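Local coordinates for alkyltransferase-like protein 1 (PDB 4HDV) that recognises DNA carrying O(6)-alkylguanine damage, bends it and flips the damaged base into a hydrophobic pocket, presenting the lesion to nucleotide excision repair, at residues K21-G26 with E103-P108; G64-R69 with G95-N100. One frame throughout, in Å; residues are numbered along the deposited sequence.

Contact 1 (K21-G26 with E103-P108); sequences KVSTYG and EYMWKP. With nucleotides of chain B.
V22 reaches past M105 with both of its peptide groups, giving its N-H to Y104 and taking one from W106, the pattern of a single parallel beta bridge. The bridge ties the C-terminal tail, emerging from helix 101-104, to the residue that leads into strand 23-24, which runs directly into helix 25-31, the first helix of the family's helix-turn-helix. This backbone pairing is the tight part. V22 N meets Y104 O at 2.8 Å almost in a straight line (171°), though tilted from the carbonyl plane; the bond from W106 N to V22 O, also 2.8 Å, is more bent at hydrogen (146°). V22 CG2 rests 4.1 Å from Y104 CB, and I60 touches the same valine, while the Y104 ring turns off to bond E88 N through its hydroxyl. M105 starts out away from the strand, but a bend at chi2 (62°) swings its thioether back, with SD 3.8 Å from V22 O and CE beside S23. W106 turns the edge of its indole to S23 OG and has P108 CG over one face.

The solvent side is looser. K21, bent at chi2 and chi4, passes the last turn of helix 101-104, its CG beside Y104 O, yet NZ stays 3.8 Å from E103 O without a hydrogen bond. At the far end of 21-26, where the tail makes no contact, Y25 and G26 meet the DNA: C5' of DC8 of chain B lies over one face of the Y25 ring, and G26 N donates to OP1 of DT9 of chain B at 2.9 Å.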
loop_
_atom_site.group_PDB
_atom_site.type_symbol
_atom_site.label_atom_id
_atom_site.label_comp_id
_atom_site.label_asym_id
_atom_site.label_seq_id
_atom_site.Cartn_x
_atom_site.Cartn_y
_atom_site.Cartn_z
ATOM N N LYS A 21 4.081 9.939 1.708
ATOM C CA LYS A 21 2.761 9.615 2.236
ATOM C C LYS A 21 2.339 8.191 1.882
ATOM O O LYS A 21 2.934 7.554 1.014
ATOM C CB LYS A 21 1.714 10.607 1.726
ATOM C CG LYS A 21 1.277 11.628 2.758
ATOM C CD LYS A 21 2.250 12.786 2.845
ATOM C CE LYS A 21 2.074 13.545 4.151
ATOM N NZ LYS A 21 0.638 13.766 4.488
ATOM N N VAL A 22 1.306 7.700 2.559
ATOM C CA VAL A 22 0.793 6.359 2.307
ATOM C C VAL A 22 -0.723 6.375 2.155
ATOM O O VAL A 22 -1.384 7.350 2.514
ATOM C CB VAL A 22 1.164 5.387 3.444
ATOM C CG1 VAL A 22 2.663 5.419 3.705
ATOM C CG2 VAL A 22 0.391 5.730 4.708
ATOM N N SER A 23 -1.268 5.290 1.616
ATOM C CA SER A 23 -2.713 5.129 1.510
ATOM C C SER A 23 -3.112 3.739 1.985
ATOM O O SER A 23 -2.288 2.998 2.519
ATOM C CB SER A 23 -3.188 5.362 0.076
ATOM O OG SER A 23 -4.602 5.404 0.015
ATOM N N THR A 24 -4.376 3.386 1.784
ATOM C CA THR A 24 -4.904 2.122 2.282
ATOM C C THR A 24 -5.575 1.314 1.176
ATOM O O THR A 24 -6.206 1.879 0.283
ATOM C CB THR A 24 -5.911 2.363 3.429
ATOM O OG1 THR A 24 -5.203 2.532 4.663
ATOM C CG2 THR A 24 -6.871 1.196 3.561
ATOM N N TYR A 25 -5.430 -0.008 1.235
ATOM C CA TYR A 25 -6.081 -0.893 0.274
ATOM C C TYR A 25 -7.548 -0.508 0.116
ATOM O O TYR A 25 -8.046 -0.353 -1.000
ATOM C CB TYR A 25 -5.978 -2.354 0.721
ATOM C CG TYR A 25 -4.564 -2.853 0.932
ATOM C CD1 TYR A 25 -4.032 -2.973 2.209
ATOM C CD2 TYR A 25 -3.764 -3.208 -0.146
ATOM C CE1 TYR A 25 -2.742 -3.431 2.407
ATOM C CE2 TYR A 25 -2.471 -3.666 0.041
ATOM C CZ TYR A 25 -1.967 -3.775 1.320
ATOM O OH TYR A 25 -0.683 -4.231 1.513
ATOM N N GLY A 26 -8.234 -0.350 1.244
ATOM C CA GLY A 26 -9.637 0.021 1.248
ATOM C C GLY A 26 -9.887 1.377 0.619
ATOM O O GLY A 26 -10.861 1.561 -0.110
ATOM N N GLU A 103 -0.883 10.793 10.469
ATOM C CA GLU A 103 0.255 11.633 10.108
ATOM C C GLU A 103 0.692 11.425 8.661
ATOM O O GLU A 103 1.103 12.370 7.986
ATOM C CB GLU A 103 1.431 11.372 11.053
ATOM C CG GLU A 103 2.696 12.146 10.712
ATOM C CD GLU A 103 3.834 11.864 11.678
ATOM O OE1 GLU A 103 4.978 12.274 11.385
ATOM O OE2 GLU A 103 3.587 11.237 12.730
ATOM N N TYR A 104 0.600 10.188 8.185
ATOM C CA TYR A 104 1.114 9.846 6.862
ATOM C C TYR A 104 0.020 9.510 5.850
ATOM O O TYR A 104 0.311 9.229 4.687
ATOM C CB TYR A 104 2.107 8.688 6.961
ATOM C CG TYR A 104 3.374 9.032 7.711
ATOM C CD1 TYR A 104 3.543 8.660 9.038
ATOM C CD2 TYR A 104 4.400 9.735 7.092
ATOM C CE1 TYR A 104 4.699 8.973 9.727
ATOM C CE2 TYR A 104 5.558 10.053 7.772
ATOM C CZ TYR A 104 5.703 9.671 9.089
ATOM O OH TYR A 104 6.858 9.989 9.768
ATOM N N MET A 105 -1.234 9.544 6.287
ATOM C CA MET A 105 -2.347 9.221 5.402
ATOM C C MET A 105 -2.512 10.272 4.308
ATOM O O MET A 105 -2.522 11.472 4.580
ATOM C CB MET A 105 -3.651 9.079 6.193
ATOM C CG MET A 105 -4.842 8.658 5.349
ATOM S SD MET A 105 -4.613 7.044 4.582
ATOM C CE MET A 105 -5.939 7.049 3.383
ATOM N N TRP A 106 -2.635 9.810 3.067
ATOM C CA TRP A 106 -2.875 10.704 1.943
ATOM C C TRP A 106 -4.359 11.023 1.849
ATOM O O TRP A 106 -5.165 10.164 1.497
ATOM C CB TRP A 106 -2.385 10.076 0.639
ATOM C CG TRP A 106 -2.726 10.882 -0.577
ATOM C CD1 TRP A 106 -2.367 12.174 -0.832
ATOM C CD2 TRP A 106 -3.483 10.448 -1.712
ATOM N NE1 TRP A 106 -2.858 12.573 -2.050
ATOM C CE2 TRP A 106 -3.550 11.526 -2.615
ATOM C CE3 TRP A 106 -4.118 9.247 -2.056
ATOM C CZ2 TRP A 106 -4.218 11.451 -3.831
ATOM C CZ3 TRP A 106 -4.783 9.170 -3.267
ATOM C CH2 TRP A 106 -4.827 10.265 -4.139
ATOM N N LYS A 107 -4.712 12.264 2.170
ATOM C CA LYS A 107 -6.108 12.687 2.197
ATOM C C LYS A 107 -6.472 13.556 0.997
ATOM O O LYS A 107 -6.216 14.760 0.993
ATOM C CB LYS A 107 -6.411 13.435 3.497
ATOM C CG LYS A 107 -6.387 12.552 4.735
ATOM C CD LYS A 107 -6.493 13.371 6.012
ATOM C CE LYS A 107 -5.196 14.109 6.312
ATOM N NZ LYS A 107 -5.250 14.812 7.625
ATOM N N PRO A 108 -7.074 12.938 -0.030
ATOM C CA PRO A 108 -7.527 13.634 -1.239
ATOM C C PRO A 108 -8.761 14.489 -0.962
ATOM O O PRO A 108 -8.643 15.711 -0.885
ATOM C CB PRO A 108 -7.892 12.485 -2.190
ATOM C CG PRO A 108 -7.260 11.256 -1.598
ATOM C CD PRO A 108 -7.279 11.486 -0.127
ATOM P P DC B 8 -3.786 -7.760 3.545
ATOM O OP1 DC B 8 -3.799 -6.639 4.510
ATOM O OP2 DC B 8 -3.585 -9.142 4.033
ATOM O "O5'" DC B 8 -5.142 -7.728 2.700
ATOM C "C5'" DC B 8 -5.344 -6.686 1.754
ATOM C "C4'" DC B 8 -6.643 -5.950 2.022
ATOM O "O4'" DC B 8 -7.725 -6.913 2.098
ATOM C "C3'" DC B 8 -6.680 -5.158 3.325
ATOM O "O3'" DC B 8 -7.382 -3.939 3.126
ATOM C "C2'" DC B 8 -7.426 -6.083 4.282
ATOM C "C1'" DC B 8 -8.381 -6.810 3.344
ATOM N N1 DC B 8 -8.723 -8.181 3.808
ATOM C C2 DC B 8 -10.059 -8.515 4.043
ATOM O O2 DC B 8 -10.933 -7.659 3.855
ATOM N N3 DC B 8 -10.357 -9.768 4.466
ATOM C C4 DC B 8 -9.382 -10.658 4.653
ATOM N N4 DC B 8 -9.729 -11.880 5.072
ATOM C C5 DC B 8 -8.013 -10.336 4.421
ATOM C C6 DC B 8 -7.731 -9.097 4.003
ATOM P P DT B 9 -7.610 -2.929 4.354
ATOM O OP1 DT B 9 -7.753 -1.568 3.801
ATOM O OP2 DT B 9 -6.573 -3.207 5.371
ATOM O "O5'" DT B 9 -9.018 -3.387 4.956
ATOM C "C5'" DT B 9 -10.206 -3.159 4.212
ATOM C "C4'" DT B 9 -11.418 -3.230 5.123
ATOM O "O4'" DT B 9 -11.713 -4.616 5.438
ATOM C "C3'" DT B 9 -11.247 -2.523 6.462
ATOM O "O3'" DT B 9 -12.483 -1.945 6.845
ATOM C "C2'" DT B 9 -10.873 -3.668 7.394
ATOM C "C1'" DT B 9 -11.777 -4.762 6.841
ATOM N N1 DT B 9 -11.351 -6.143 7.193
ATOM C C2 DT B 9 -12.318 -7.090 7.440
ATOM O O2 DT B 9 -13.513 -6.855 7.384
ATOM N N3 DT B 9 -11.834 -8.331 7.755
ATOM C C4 DT B 9 -10.510 -8.712 7.848
ATOM O O4 DT B 9 -10.182 -9.859 8.140
ATOM C C5 DT B 9 -9.549 -7.671 7.578
ATOM C C7 DT B 9 -8.079 -7.965 7.647
ATOM C C6 DT B 9 -10.009 -6.451 7.267
#

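Contact 2 (G64-R69 with G95-N100); sequences GTISKR and GEYKLN. With nucleotides of chain B.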
loop_
_atom_site.group_PDB
_atom_site.type_symbol
_atom_site.label_atom_id
_atom_site.label_comp_id
_atom_site.label_asym_id
_atom_site.label_seq_id
_atom_site.Cartn_x
_atom_site.Cartn_y
_atom_site.Cartn_z
ATOM N N GLY A 64 -3.021 0.719 9.771
ATOM C CA GLY A 64 -1.814 1.524 9.767
ATOM C C GLY A 64 -0.537 0.716 9.911
ATOM O O GLY A 64 0.521 1.263 10.223
ATOM N N THR A 65 -0.634 -0.591 9.686
ATOM C CA THR A 65 0.529 -1.467 9.768
ATOM C C THR A 65 0.817 -2.114 8.418
ATOM O O THR A 65 -0.028 -2.107 7.523
ATOM C CB THR A 65 0.333 -2.577 10.816
ATOM O OG1 THR A 65 -0.490 -3.615 10.274
ATOM C CG2 THR A 65 -0.317 -2.015 12.072
ATOM N N ILE A 66 2.014 -2.671 8.274
ATOM C CA ILE A 66 2.388 -3.367 7.049
ATOM C C ILE A 66 1.871 -4.803 7.065
ATOM O O ILE A 66 2.142 -5.560 7.996
ATOM C CB ILE A 66 3.915 -3.365 6.843
ATOM C CG1 ILE A 66 4.433 -1.929 6.738
ATOM C CG2 ILE A 66 4.286 -4.155 5.600
ATOM C CD1 ILE A 66 5.916 -1.831 6.447
ATOM N N SER A 67 1.121 -5.167 6.029
ATOM C CA SER A 67 0.504 -6.486 5.951
ATOM C C SER A 67 1.554 -7.584 5.817
ATOM O O SER A 67 2.608 -7.374 5.219
ATOM C CB SER A 67 -0.469 -6.545 4.773
ATOM O OG SER A 67 -1.397 -5.475 4.828
ATOM N N LYS A 68 1.262 -8.754 6.375
ATOM C CA LYS A 68 2.196 -9.874 6.319
ATOM C C LYS A 68 1.925 -10.793 5.132
ATOM O O LYS A 68 0.805 -11.264 4.939
ATOM C CB LYS A 68 2.168 -10.672 7.624
ATOM C CG LYS A 68 3.053 -10.099 8.719
ATOM C CD LYS A 68 2.981 -10.931 9.990
ATOM C CE LYS A 68 4.126 -10.591 10.932
ATOM N NZ LYS A 68 4.243 -9.123 11.164
ATOM N N ARG A 69 2.961 -11.041 4.339
ATOM C CA ARG A 69 2.859 -11.955 3.210
ATOM C C ARG A 69 3.072 -13.389 3.684
ATOM O O ARG A 69 3.298 -13.631 4.868
ATOM C CB ARG A 69 3.889 -11.604 2.134
ATOM C CG ARG A 69 3.582 -10.346 1.326
ATOM C CD ARG A 69 3.729 -9.069 2.144
ATOM N NE ARG A 69 3.813 -7.890 1.286
ATOM C CZ ARG A 69 3.767 -6.635 1.725
ATOM N NH1 ARG A 69 3.625 -6.385 3.018
ATOM N NH2 ARG A 69 3.854 -5.626 0.869
ATOM N N GLY A 95 5.710 -7.907 16.842
ATOM C CA GLY A 95 6.603 -7.817 15.703
ATOM C C GLY A 95 5.908 -7.352 14.438
ATOM O O GLY A 95 6.099 -7.928 13.366
ATOM N N GLU A 96 5.094 -6.310 14.562
ATOM C CA GLU A 96 4.414 -5.730 13.409
ATOM C C GLU A 96 4.937 -4.332 13.114
ATOM O O GLU A 96 4.982 -3.478 13.998
ATOM C CB GLU A 96 2.902 -5.674 13.638
ATOM C CG GLU A 96 2.123 -6.814 13.007
ATOM C CD GLU A 96 0.629 -6.701 13.248
ATOM O OE1 GLU A 96 -0.115 -7.610 12.824
ATOM O OE2 GLU A 96 0.199 -5.703 13.865
ATOM N N TYR A 97 5.333 -4.104 11.867
ATOM C CA TYR A 97 5.755 -2.778 11.439
ATOM C C TYR A 97 4.555 -1.838 11.388
ATOM O O TYR A 97 3.559 -2.119 10.721
ATOM C CB TYR A 97 6.458 -2.852 10.085
ATOM C CG TYR A 97 7.818 -3.506 10.159
ATOM C CD1 TYR A 97 8.705 -3.187 11.179
ATOM C CD2 TYR A 97 8.210 -4.451 9.222
ATOM C CE1 TYR A 97 9.949 -3.781 11.257
ATOM C CE2 TYR A 97 9.452 -5.054 9.293
ATOM C CZ TYR A 97 10.318 -4.715 10.314
ATOM O OH TYR A 97 11.556 -5.309 10.391
ATOM N N LYS A 98 4.660 -0.721 12.099
ATOM C CA LYS A 98 3.519 0.160 12.306
ATOM C C LYS A 98 3.922 1.624 12.184
ATOM O O LYS A 98 5.059 1.989 12.484
ATOM C CB LYS A 98 2.918 -0.107 13.687
ATOM C CG LYS A 98 1.567 0.531 13.940
ATOM C CD LYS A 98 0.963 -0.006 15.229
ATOM C CE LYS A 98 -0.470 0.462 15.415
ATOM N NZ LYS A 98 -1.118 -0.209 16.576
ATOM N N LEU A 99 2.988 2.458 11.739
ATOM C CA LEU A 99 3.227 3.895 11.636
ATOM C C LEU A 99 2.023 4.702 12.117
ATOM O O LEU A 99 0.961 4.146 12.396
ATOM C CB LEU A 99 3.600 4.288 10.202
ATOM C CG LEU A 99 2.701 3.872 9.032
ATOM C CD1 LEU A 99 1.266 4.347 9.212
ATOM C CD2 LEU A 99 3.272 4.400 7.725
ATOM N N ASN A 100 2.197 6.016 12.215
ATOM C CA ASN A 100 1.103 6.905 12.588
ATOM C C ASN A 100 0.257 7.258 11.368
ATOM O O ASN A 100 0.605 8.149 10.593
ATOM C CB ASN A 100 1.641 8.170 13.260
ATOM C CG ASN A 100 0.545 9.001 13.900
ATOM O OD1 ASN A 100 0.110 10.010 13.346
ATOM N ND2 ASN A 100 0.092 8.577 15.075
ATOM P P DC B 8 -3.786 -7.760 3.545
ATOM O OP1 DC B 8 -3.799 -6.639 4.510
ATOM O OP2 DC B 8 -3.585 -9.142 4.033
ATOM O "O5'" DC B 8 -5.142 -7.728 2.700
ATOM C "C5'" DC B 8 -5.344 -6.686 1.754
ATOM C "C4'" DC B 8 -6.643 -5.950 2.022
ATOM O "O4'" DC B 8 -7.725 -6.913 2.098
ATOM C "C3'" DC B 8 -6.680 -5.158 3.325
ATOM O "O3'" DC B 8 -7.382 -3.939 3.126
ATOM C "C2'" DC B 8 -7.426 -6.083 4.282
ATOM C "C1'" DC B 8 -8.381 -6.810 3.344
ATOM N N1 DC B 8 -8.723 -8.181 3.808
ATOM C C2 DC B 8 -10.059 -8.515 4.043
ATOM O O2 DC B 8 -10.933 -7.659 3.855
ATOM N N3 DC B 8 -10.357 -9.768 4.466
ATOM C C4 DC B 8 -9.382 -10.658 4.653
ATOM N N4 DC B 8 -9.729 -11.880 5.072
ATOM C C5 DC B 8 -8.013 -10.336 4.421
ATOM C C6 DC B 8 -7.731 -9.097 4.003
#
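T65 and K98 lie opposite each other in the backbone register, CA to CA 4.2 Å, and the methyl CG2 of T65 lies against the extended methylene chain of K98, nearest at CG (3.7 Å). Backbone bonds flank the pair: L99 N donates to G64 O at 3.1 Å and I66 N to Y97 O at 2.9 Å. On the other side of the backbone, I66 CD1 packs obliquely against Y97 CB at 3.8 Å. These bonds make T65 and K98 the non-hydrogen-bonded pair of a single antiparallel beta bridge, joining the loop after strand 59-60 to the one after helix 73-83. A serine at K98 would probably leave the T65 methyl without its aliphatic cover and take this lysine's charge from the DNA phosphate it packs against. Further along, K68, bent at chi4, brings NZ within 3.1 Å of G95 O, tilted from the carbonyl plane; the same ammonium forms a salt bridge with E75.

Outside this first layer, R63 holds the E96 carboxylate by a salt bridge, N61 bonds T65 OG1, and Q76 NE2 hydrogen-bonds Y97 OH. S67 turns away from the partner loop, and with OG beside its own backbone N (chi1 -53°) it donates to OP1 of DC8 of chain B at 2.7 Å. S67 O, through NH1, and Q78, through NH2, position the guanidinium of R69, which probes the electrostatic potential of the flipped base to tell O(6)-alkylguanine from guanine.

Overall arrangement
The two contacts lie side by side, their centres about 14 Å apart. Contact 2 falls within the 76 residues that separate the two segments of contact 1, and the pair meet directly: V22 CG1 lies 4.2 Å from L99 CD2, and Y25 CE1 packs 3.4 Å from S67 OG. Beside this second meeting both residues touch DC8 of chain B: the Y25 ring meets its sugar and S67 OG its phosphate; contact 1 goes on to the next phosphate, that of DT9. Y25, assigned to phosphate rotation, and R69 belong to the contacts themselves, while the side chain of R39, the inferred Arg finger for flipping, is about 11 Å from that of T24.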